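Local coordinates for protein alpha-1,6-mannanase (Bacteroides thetaiotaomicron, PDB 4V1S) that probably hydrolyses internal alpha-1,6-mannosidic linkages of mannan, as a family 76 glycoside hydrolase of a gut bacterium, at residues L183-F189 against Q199-C204; D244-D249 against Q261-A267; I271-L275 against Q289-L294. Residue numbers count along the deposited sequence, not the author numbering.

The three contacts lie in series along the chain, and contact 2 joins the other two. Contacts 1 and 2, with centres about 14 Å apart, share a sheet in which strands 199-201 and 246-252 are neighbours; T202 probably hydrogen-bonds W248 O from OG1 (2.7 Å) and D249 O from N (3.0 Å). Contacts 2 and 3 (centres about 12 Å apart) both use helix 264-281 and meet where N245 O probably accepts from T293 OG1 at 2.7 Å. Contacts 1 and 3 do not touch (nearest atoms about 8 Å). One glycerol, hydrogen-bonded to N201 of contact 1 and D249 of contact 2, may mark a polar pocket between them; contact 3 lies between helices 264-281 and 284-301.

Contact 1: L183-F189 against Q199-C204; sequences LGGGIYF and QKNTIC
The loop 183-189 crosses strand 199-201 at a single antiparallel bridge, Y188 with K200 (CA-CA 4.1 Å), and I187-F189 also touch C204 in the first turn of helix 202-219. L183 (phi 61°) sends its m,t side chain toward the strand, CD1 lying 4.3 Å from K200 CG. G184, G185 and G186 then follow with positive phi (85°, 146° and 81°); at each, a CB would jam against the preceding carbonyl, and at G186 it would also sit too close to K200 CD. The carbonyls of G185 and G186 turn to the extended lysine, each accepting from K200 NZ at 2.9 Å, while D180 gives that ammonium its salt bridge. I187 is extended: its O takes a hydrogen bond from N201 N (3.2 Å), its N donates to a water 2.8 Å away that also donates to N201 O, and its CG2 packs on C204 CB (3.7 Å). Y188 (chi1 m) lays a ring face against the lysine, K200 CE being 3.7 Å from the ring centroid (CH-pi) and NZ 4.6 Å (cation-pi); its OH bonds D180 as well. F189 turns to helical angles (-61/-48), donates from N to Q199 O at 3.1 Å, and with chi1 t sets CD1 4.3 Å from C204 SG. Bonds 201 to 187 and 189 to 199 flank Y188-K200, a non-hydrogen-bonded antiparallel bridge. This isolated bridge pins a glycine-rich loop to strand 199-201 just before helix 202-219, in what is probably the (alpha/alpha)6 barrel of family 76, beside the site where N201 OD1 hydrogen-bonds a glycerol.

Contact 2: D244-D249 against Q261-A267; sequences DNLLWD and QKWSYNA. With GOL (glycerol), chain C.
Segment 244-249 leaves an Asx turn, in which L246 N donates to D244 OD1 (3.0 Å), and becomes a weakly bonded strand at 246-247; segment 261-267 comes back from the following hairpin and enters helix 264-281, one of the helices of the alpha/alpha barrel expected for this family. The two run antiparallel at first, D249 opposite Q261 (CA-CA 5.6 Å) and W248 opposite K262 (5.2 Å). The spacing is that of paired strands, but the backbones do not pair: D249 N and Q261 O, 3.3 Å apart, meet at a poor angle, and water links the segments instead. After W263, the N-cap residue, the helix brings A267 to 5.7 Å from L247 (CA-CA). One water molecule donates to L247 O and Q261 O (2.7 Å each) and accepts from W263 N and N266 ND2 (3.0 Å each); a second donates to L247 O (2.8 Å) and W263 O (3.0 Å). The nearly extended K262 side chain crosses L246, CD to CB 3.9 Å, and reaches D244, forming a salt bridge from NZ to OD2 of 2.8 Å; D241 is its other acidic partner. L246 CD2 meets A267 CB at 4.2 Å, and L247 CD2 lies 4.0 Å from A267 CA. D249, with chi1 t, accepts a weak hydrogen bond on OD1 from N266 ND2 (3.1 Å) and faces the W263 ring edge, OD1 to CD1 3.3 Å. Together with Y265, it binds a glycerol, probably from the crystallisation liquor, whose O3 lies 2.5 Å from Y265 OH and donates to D249 OD1 at 2.6 Å.

Contact 3: I271-L275 against Q289-L294; sequences IRSWL and QAKATL
Helices 264-281 and 284-301 form an antiparallel helical hairpin, consistent with a repeating unit of the (alpha/alpha)6 barrel of this family, and this contact samples its interface. The axes of 271-275 and 289-294 come within 8.9 Å of each other, with 161° between their N-to-C directions and a signed crossing angle of -161°. Both backbones are regular helix, bonded i to i+4 (L275 N to I271 O 3.0 Å; L294 N to A290 O 2.9 Å). The closest CA pair is I271 and A290, 4.7 Å apart, an approach that fits the small side chain of the alanine. Apolar packing centres on that alanine: A290 CB is met by L275 CD2 (3.7 Å), W274 CB (4.1 Å) and I271 CG2 (4.2 Å). I271, in rotamer m,t, extends farther along the partner helix, with CD1 3.7 Å from L294 CB and CG1 3.8 Å from T293 CG2. Helix 313-330 adds to the same interior through S322 on I271 and M326 on L294. Polar groups find their partners beside the interface. W274 NE1 hydrogen-bonds N232 on helix 222-239; Q289 NE2 donates to T293 OG1 at 3.0 Å; Q289 NE2 also hydrogen-bonds N245 OD1, and T293 OG1 hydrogen-bonds N245 O, in segment 244-249. Aromatic contact comes from W274, pointing toward the partner with chi1 m. Its CZ3 is 3.3 Å from T293 OG1, and its six-membered ring receives a CH-pi contact from Q289: CG sits 3.4 Å from the centroid, just 5° off the ring normal.

Contact 1: L183-F189 against Q199-C204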
loop_
_atom_site.group_PDB
_atom_site.type_symbol
_atom_site.label_atom_id
_atom_site.label_comp_id
_atom_site.label_asym_id
_atom_site.label_seq_id
_atom_site.Cartn_x
_atom_site.Cartn_y
_atom_site.Cartn_z
ATOM N N LEU A 183 -4.872 22.178 12.568
ATOM C CA LEU A 183 -4.078 22.517 11.377
ATOM C C LEU A 183 -4.908 22.824 10.130
ATOM O O LEU A 183 -4.356 22.906 9.025
ATOM C CB LEU A 183 -3.043 21.417 11.056
ATOM C CG LEU A 183 -1.985 21.183 12.137
ATOM C CD1 LEU A 183 -1.017 20.090 11.718
ATOM C CD2 LEU A 183 -1.215 22.448 12.480
ATOM N N GLY A 184 -6.219 22.997 10.293
ATOM C CA GLY A 184 -7.094 23.322 9.182
ATOM C C GLY A 184 -7.606 22.145 8.382
ATOM O O GLY A 184 -8.301 22.324 7.394
ATOM N N GLY A 185 -7.309 20.937 8.851
ATOM C CA GLY A 185 -7.665 19.732 8.125
ATOM C C GLY A 185 -6.616 18.664 8.313
ATOM O O GLY A 185 -5.750 18.769 9.163
ATOM N N GLY A 186 -6.698 17.616 7.501
ATOM C CA GLY A 186 -5.719 16.540 7.578
ATOM C C GLY A 186 -6.020 15.561 8.693
ATOM O O GLY A 186 -6.950 15.752 9.499
ATOM N N ILE A 187 -5.225 14.502 8.715
ATOM C CA ILE A 187 -5.488 13.326 9.543
ATOM C C ILE A 187 -4.242 13.010 10.373
ATOM O O ILE A 187 -3.136 12.953 9.856
ATOM C CB ILE A 187 -5.901 12.126 8.658
ATOM C CG1 ILE A 187 -7.206 12.453 7.939
ATOM C CG2 ILE A 187 -6.028 10.810 9.464
ATOM C CD1 ILE A 187 -7.628 11.441 6.892
ATOM N N TYR A 188 -4.459 12.791 11.675
ATOM C CA TYR A 188 -3.404 12.439 12.588
ATOM C C TYR A 188 -2.743 11.139 12.182
ATOM O O TYR A 188 -3.381 10.261 11.614
ATOM C CB TYR A 188 -3.934 12.284 14.020
ATOM C CG TYR A 188 -4.590 13.503 14.583
ATOM C CD1 TYR A 188 -3.842 14.539 15.145
ATOM C CD2 TYR A 188 -5.969 13.622 14.545
ATOM C CE1 TYR A 188 -4.474 15.659 15.651
ATOM C CE2 TYR A 188 -6.597 14.737 15.053
ATOM C CZ TYR A 188 -5.842 15.745 15.598
ATOM O OH TYR A 188 -6.476 16.842 16.095
ATOM N N PHE A 189 -1.471 10.970 12.545
ATOM C CA PHE A 189 -0.853 9.688 12.342
ATOM C C PHE A 189 -1.552 8.578 13.099
ATOM O O PHE A 189 -1.809 7.531 12.535
ATOM C CB PHE A 189 0.606 9.763 12.803
ATOM C CG PHE A 189 1.417 8.523 12.527
ATOM C CD1 PHE A 189 1.465 7.973 11.249
ATOM C CD2 PHE A 189 2.081 7.866 13.567
ATOM C CE1 PHE A 189 2.183 6.820 11.009
ATOM C CE2 PHE A 189 2.826 6.712 13.322
ATOM C CZ PHE A 189 2.865 6.183 12.044
ATOM N N GLN A 199 0.985 14.970 15.279
ATOM C CA GLN A 199 1.258 15.366 13.906
ATOM C C GLN A 199 0.212 14.802 12.969
ATOM O O GLN A 199 -0.457 13.808 13.291
ATOM C CB GLN A 199 2.661 14.905 13.491
ATOM C CG GLN A 199 2.868 13.402 13.606
ATOM C CD GLN A 199 4.305 13.011 13.435
ATOM O OE1 GLN A 199 5.125 13.098 14.378
ATOM N NE2 GLN A 199 4.640 12.590 12.234
ATOM N N LYS A 200 0.093 15.457 11.815
ATOM C CA LYS A 200 -0.763 15.019 10.715
ATOM C C LYS A 200 0.116 14.731 9.509
ATOM O O LYS A 200 1.069 15.445 9.234
ATOM C CB LYS A 200 -1.860 16.055 10.400
ATOM C CG LYS A 200 -2.818 16.227 11.564
ATOM C CD LYS A 200 -4.020 17.053 11.187
ATOM C CE LYS A 200 -5.119 16.954 12.245
ATOM N NZ LYS A 200 -6.400 17.545 11.751
ATOM N N ASN A 201 -0.212 13.660 8.802
ATOM C CA ASN A 201 0.751 12.966 7.933
ATOM C C ASN A 201 0.205 12.744 6.520
ATOM O O ASN A 201 -0.967 12.409 6.322
ATOM C CB ASN A 201 1.141 11.603 8.566
ATOM C CG ASN A 201 1.831 11.773 9.898
ATOM O OD1 ASN A 201 3.023 11.443 10.056
ATOM N ND2 ASN A 201 1.109 12.326 10.851
ATOM N N THR A 202 1.070 12.976 5.541
ATOM C CA THR A 202 0.719 12.784 4.171
ATOM C C THR A 202 0.184 11.380 3.928
ATOM O O THR A 202 -0.805 11.235 3.229
ATOM C CB THR A 202 1.927 13.046 3.262
ATOM O OG1 THR A 202 2.383 14.381 3.484
ATOM C CG2 THR A 202 1.540 12.850 1.809
ATOM N N ILE A 203 0.806 10.372 4.520
ATOM C CA ILE A 203 0.379 9.001 4.229
ATOM C C ILE A 203 -1.070 8.803 4.672
ATOM O O ILE A 203 -1.834 8.129 3.981
ATOM C CB ILE A 203 1.313 7.914 4.793
ATOM C CG1 ILE A 203 0.894 6.521 4.282
ATOM C CG2 ILE A 203 1.389 7.956 6.313
ATOM C CD1 ILE A 203 0.949 6.370 2.769
ATOM N N CYS A 204 -1.447 9.391 5.807
ATOM C CA CYS A 204 -2.827 9.321 6.250
ATOM C C CYS A 204 -3.793 9.996 5.269
ATOM O O CYS A 204 -4.815 9.406 4.953
ATOM C CB CYS A 204 -2.970 9.918 7.642
ATOM S SG CYS A 204 -1.937 9.101 8.856
HETATM O O HOH W 1 -3.168 14.140 6.834
#

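Contact 2: D244-D249 against Q261-A267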
loop_
_atom_site.group_PDB
_atom_site.type_symbol
_atom_site.label_atom_id
_atom_site.label_comp_id
_atom_site.label_asym_id
_atom_site.label_seq_id
_atom_site.Cartn_x
_atom_site.Cartn_y
_atom_site.Cartn_z
ATOM N N ASP A 244 9.088 20.751 -6.771
ATOM C CA ASP A 244 9.300 19.472 -7.472
ATOM C C ASP A 244 8.085 18.559 -7.514
ATOM O O ASP A 244 8.168 17.454 -8.037
ATOM C CB ASP A 244 10.495 18.717 -6.896
ATOM C CG ASP A 244 10.298 18.308 -5.450
ATOM O OD1 ASP A 244 9.218 18.589 -4.861
ATOM O OD2 ASP A 244 11.251 17.733 -4.885
ATOM N N ASN A 245 6.948 19.034 -6.996
ATOM C CA ASN A 245 5.711 18.266 -6.963
ATOM C C ASN A 245 5.811 16.971 -6.174
ATOM O O ASN A 245 5.017 16.066 -6.362
ATOM C CB ASN A 245 5.159 18.027 -8.358
ATOM C CG ASN A 245 4.528 19.274 -8.918
ATOM O OD1 ASN A 245 3.482 19.717 -8.431
ATOM N ND2 ASN A 245 5.180 19.882 -9.900
ATOM N N LEU A 246 6.764 16.928 -5.254
ATOM C CA LEU A 246 6.850 15.812 -4.318
ATOM C C LEU A 246 6.234 16.199 -2.981
ATOM O O LEU A 246 5.955 17.366 -2.727
ATOM C CB LEU A 246 8.292 15.349 -4.152
ATOM C CG LEU A 246 8.888 14.773 -5.444
ATOM C CD1 LEU A 246 10.305 14.280 -5.210
ATOM C CD2 LEU A 246 8.023 13.675 -6.059
ATOM N N LEU A 247 5.993 15.189 -2.157
ATOM C CA LEU A 247 5.262 15.372 -0.900
ATOM C C LEU A 247 6.191 15.324 0.296
ATOM O O LEU A 247 6.995 14.393 0.441
ATOM C CB LEU A 247 4.202 14.270 -0.719
ATOM C CG LEU A 247 2.881 14.335 -1.494
ATOM C CD1 LEU A 247 2.009 15.524 -1.088
ATOM C CD2 LEU A 247 3.088 14.324 -3.000
ATOM N N TRP A 248 6.051 16.323 1.164
ATOM C CA TRP A 248 6.675 16.285 2.477
ATOM C C TRP A 248 5.969 15.221 3.330
ATOM O O TRP A 248 4.960 14.666 2.931
ATOM C CB TRP A 248 6.628 17.672 3.139
ATOM C CG TRP A 248 7.435 18.696 2.385
ATOM C CD1 TRP A 248 8.692 18.534 1.901
ATOM C CD2 TRP A 248 7.048 20.039 2.043
ATOM N NE1 TRP A 248 9.117 19.682 1.274
ATOM C CE2 TRP A 248 8.118 20.612 1.332
ATOM C CE3 TRP A 248 5.893 20.804 2.250
ATOM C CZ2 TRP A 248 8.087 21.939 0.854
ATOM C CZ3 TRP A 248 5.847 22.097 1.764
ATOM C CH2 TRP A 248 6.932 22.654 1.064
ATOM N N ASP A 249 6.530 14.916 4.488
ATOM C CA ASP A 249 6.062 13.789 5.301
ATOM C C ASP A 249 4.912 14.112 6.254
ATOM O O ASP A 249 3.952 13.357 6.342
ATOM C CB ASP A 249 7.203 13.175 6.118
ATOM C CG ASP A 249 6.838 11.811 6.664
ATOM O OD1 ASP A 249 6.552 10.946 5.850
ATOM O OD2 ASP A 249 6.844 11.609 7.892
ATOM N N GLN A 261 11.125 15.403 5.007
ATOM C CA GLN A 261 11.549 14.113 4.444
ATOM C C GLN A 261 10.607 13.678 3.336
ATOM O O GLN A 261 9.397 13.596 3.530
ATOM C CB GLN A 261 11.611 13.026 5.504
ATOM C CG GLN A 261 11.923 11.636 4.972
ATOM C CD GLN A 261 13.351 11.497 4.458
ATOM O OE1 GLN A 261 14.301 12.036 5.063
ATOM N NE2 GLN A 261 13.527 10.753 3.356
ATOM N N LYS A 262 11.185 13.402 2.173
ATOM C CA LYS A 262 10.420 12.920 1.025
ATOM C C LYS A 262 10.561 11.416 0.894
ATOM O O LYS A 262 11.668 10.902 0.740
ATOM C CB LYS A 262 10.897 13.601 -0.244
ATOM C CG LYS A 262 10.406 15.043 -0.285
ATOM C CD LYS A 262 10.992 15.858 -1.391
ATOM C CE LYS A 262 10.444 17.271 -1.303
ATOM N NZ LYS A 262 11.215 18.209 -2.157
ATOM N N TRP A 263 9.417 10.738 0.925
ATOM C CA TRP A 263 9.353 9.303 0.751
ATOM C C TRP A 263 8.549 8.984 -0.491
ATOM O O TRP A 263 7.499 9.598 -0.744
ATOM C CB TRP A 263 8.648 8.620 1.943
ATOM C CG TRP A 263 9.399 8.737 3.229
ATOM C CD1 TRP A 263 8.976 9.330 4.341
ATOM C CD2 TRP A 263 10.680 8.157 3.534
ATOM N NE1 TRP A 263 9.924 9.231 5.334
ATOM C CE2 TRP A 263 10.984 8.495 4.859
ATOM C CE3 TRP A 263 11.605 7.400 2.803
ATOM C CZ2 TRP A 263 12.170 8.093 5.483
ATOM C CZ3 TRP A 263 12.778 6.992 3.401
ATOM C CH2 TRP A 263 13.053 7.340 4.747
ATOM N N SER A 264 8.959 7.925 -1.170
ATOM C CA SER A 264 8.292 7.509 -2.399
ATOM C C SER A 264 6.796 7.230 -2.257
ATOM O O SER A 264 6.030 7.634 -3.131
ATOM C CB SER A 264 9.010 6.298 -3.030
ATOM O OG SER A 264 9.059 5.210 -2.127
ATOM N N TYR A 265 6.379 6.548 -1.188
ATOM C CA TYR A 265 5.003 6.160 -1.048
ATOM C C TYR A 265 4.043 7.321 -0.777
ATOM O O TYR A 265 2.868 7.232 -1.059
ATOM C CB TYR A 265 4.834 5.060 -0.011
ATOM C CG TYR A 265 4.822 5.448 1.462
ATOM C CD1 TYR A 265 5.664 6.463 1.988
ATOM C CD2 TYR A 265 4.004 4.767 2.350
ATOM C CE1 TYR A 265 5.659 6.790 3.331
ATOM C CE2 TYR A 265 3.978 5.086 3.689
ATOM C CZ TYR A 265 4.805 6.092 4.190
ATOM O OH TYR A 265 4.760 6.396 5.521
ATOM N N ASN A 266 4.559 8.425 -0.268
ATOM C CA ASN A 266 3.716 9.620 -0.093
ATOM C C ASN A 266 3.387 10.245 -1.455
ATOM O O ASN A 266 2.259 10.646 -1.698
ATOM C CB ASN A 266 4.371 10.608 0.854
ATOM C CG ASN A 266 4.138 10.236 2.287
ATOM O OD1 ASN A 266 3.100 9.634 2.616
ATOM N ND2 ASN A 266 5.088 10.536 3.135
ATOM N N ALA A 267 4.358 10.248 -2.366
ATOM C CA ALA A 267 4.066 10.575 -3.783
ATOM C C ALA A 267 3.138 9.531 -4.429
ATOM O O ALA A 267 2.121 9.884 -5.034
ATOM C CB ALA A 267 5.346 10.733 -4.584
HETATM C C1 GOL C . 5.194 8.301 10.013
HETATM O O1 GOL C . 5.902 7.074 10.221
HETATM C C2 GOL C . 4.969 8.535 8.520
HETATM O O2 GOL C . 4.583 9.897 8.315
HETATM C C3 GOL C . 6.248 8.203 7.747
HETATM O O3 GOL C . 6.080 8.405 6.334
HETATM O O HOH W 2 7.307 12.482 -1.606
HETATM O O HOH W 3 7.313 12.374 2.224
HETATM O O HOH W 4 12.042 19.921 0.698
HETATM O O HOH W 5 3.430 10.623 5.869
HETATM O O HOH W 6 9.443 10.218 8.018
#

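Contact 3: I271-L275 against Q289-L294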
loop_
_atom_site.group_PDB
_atom_site.type_symbol
_atom_site.label_atom_id
_atom_site.label_comp_id
_atom_site.label_asym_id
_atom_site.label_seq_id
_atom_site.Cartn_x
_atom_site.Cartn_y
_atom_site.Cartn_z
ATOM N N ILE A 271 -0.504 9.973 -6.171
ATOM C CA ILE A 271 -0.670 9.741 -7.600
ATOM C C ILE A 271 -1.885 8.814 -7.833
ATOM O O ILE A 271 -2.760 9.109 -8.658
ATOM C CB ILE A 271 0.617 9.174 -8.231
ATOM C CG1 ILE A 271 1.719 10.222 -8.246
ATOM C CG2 ILE A 271 0.352 8.677 -9.651
ATOM C CD1 ILE A 271 3.107 9.582 -8.343
ATOM N N ARG A 272 -1.930 7.674 -7.139
ATOM C CA ARG A 272 -3.023 6.742 -7.355
ATOM C C ARG A 272 -4.371 7.422 -7.058
ATOM O O ARG A 272 -5.369 7.232 -7.773
ATOM C CB ARG A 272 -2.843 5.498 -6.494
ATOM C CG ARG A 272 -1.581 4.724 -6.791
ATOM C CD ARG A 272 -1.646 3.318 -6.221
ATOM N NE ARG A 272 -2.569 2.554 -7.047
ATOM C CZ ARG A 272 -3.210 1.451 -6.706
ATOM N NH1 ARG A 272 -3.052 0.896 -5.507
ATOM N NH2 ARG A 272 -4.023 0.888 -7.601
ATOM N N SER A 273 -4.402 8.213 -5.987
ATOM C CA SER A 273 -5.614 8.948 -5.609
ATOM C C SER A 273 -6.017 9.931 -6.691
ATOM O O SER A 273 -7.185 9.970 -7.097
ATOM C CB SER A 273 -5.407 9.664 -4.275
ATOM O OG SER A 273 -5.209 8.742 -3.214
ATOM N N TRP A 274 -5.057 10.730 -7.146
ATOM C CA TRP A 274 -5.341 11.726 -8.156
ATOM C C TRP A 274 -5.854 11.122 -9.447
ATOM O O TRP A 274 -6.738 11.707 -10.103
ATOM C CB TRP A 274 -4.124 12.594 -8.432
ATOM C CG TRP A 274 -3.725 13.516 -7.314
ATOM C CD1 TRP A 274 -4.545 14.211 -6.471
ATOM C CD2 TRP A 274 -2.374 13.870 -6.946
ATOM N NE1 TRP A 274 -3.791 14.967 -5.608
ATOM C CE2 TRP A 274 -2.459 14.780 -5.873
ATOM C CE3 TRP A 274 -1.109 13.497 -7.413
ATOM C CZ2 TRP A 274 -1.324 15.342 -5.268
ATOM C CZ3 TRP A 274 0.006 14.034 -6.809
ATOM C CH2 TRP A 274 -0.101 14.949 -5.742
ATOM N N LEU A 275 -5.340 9.953 -9.831
ATOM C CA LEU A 275 -5.832 9.300 -11.050
ATOM C C LEU A 275 -7.288 8.916 -10.894
ATOM O O LEU A 275 -8.062 9.042 -11.847
ATOM C CB LEU A 275 -4.945 8.104 -11.444
ATOM C CG LEU A 275 -3.522 8.496 -11.892
ATOM C CD1 LEU A 275 -2.712 7.244 -12.099
ATOM C CD2 LEU A 275 -3.527 9.347 -13.161
ATOM N N GLN A 289 -1.438 16.859 -12.232
ATOM C CA GLN A 289 -0.742 16.728 -10.971
ATOM C C GLN A 289 -0.126 15.334 -10.824
ATOM O O GLN A 289 1.047 15.197 -10.436
ATOM C CB GLN A 289 -1.678 17.030 -9.809
ATOM C CG GLN A 289 -0.983 17.001 -8.464
ATOM C CD GLN A 289 0.064 18.083 -8.332
ATOM O OE1 GLN A 289 -0.255 19.284 -8.313
ATOM N NE2 GLN A 289 1.330 17.677 -8.252
ATOM N N ALA A 290 -0.892 14.307 -11.160
ATOM C CA ALA A 290 -0.393 12.925 -11.100
ATOM C C ALA A 290 0.839 12.754 -11.991
ATOM O O ALA A 290 1.841 12.176 -11.572
ATOM C CB ALA A 290 -1.481 11.958 -11.501
ATOM N N LYS A 291 0.770 13.284 -13.214
ATOM C CA LYS A 291 1.876 13.146 -14.147
ATOM C C LYS A 291 3.114 13.893 -13.652
ATOM O O LYS A 291 4.224 13.397 -13.759
ATOM C CB LYS A 291 1.477 13.643 -15.530
ATOM C CG LYS A 291 0.550 12.708 -16.271
ATOM C CD LYS A 291 0.160 13.348 -17.598
ATOM C CE LYS A 291 -0.790 12.494 -18.391
ATOM N NZ LYS A 291 -1.135 13.175 -19.675
ATOM N N ALA A 292 2.914 15.090 -13.103
ATOM C CA ALA A 292 4.042 15.880 -12.599
ATOM C C ALA A 292 4.740 15.210 -11.420
ATOM O O ALA A 292 5.980 15.128 -11.367
ATOM C CB ALA A 292 3.594 17.287 -12.220
ATOM N N THR A 293 3.942 14.754 -10.454
ATOM C CA THR A 293 4.488 14.073 -9.296
ATOM C C THR A 293 5.152 12.723 -9.662
ATOM O O THR A 293 6.226 12.409 -9.144
ATOM C CB THR A 293 3.406 13.890 -8.239
ATOM O OG1 THR A 293 2.945 15.179 -7.813
ATOM C CG2 THR A 293 3.877 13.064 -7.040
ATOM N N LEU A 294 4.552 11.981 -10.577
ATOM C CA LEU A 294 5.139 10.725 -11.031
ATOM C C LEU A 294 6.493 10.962 -11.757
ATOM O O LEU A 294 7.459 10.269 -11.490
ATOM C CB LEU A 294 4.173 9.947 -11.894
ATOM C CG LEU A 294 4.657 8.607 -12.376
ATOM C CD1 LEU A 294 5.020 7.638 -11.264
ATOM C CD2 LEU A 294 3.583 8.031 -13.279
#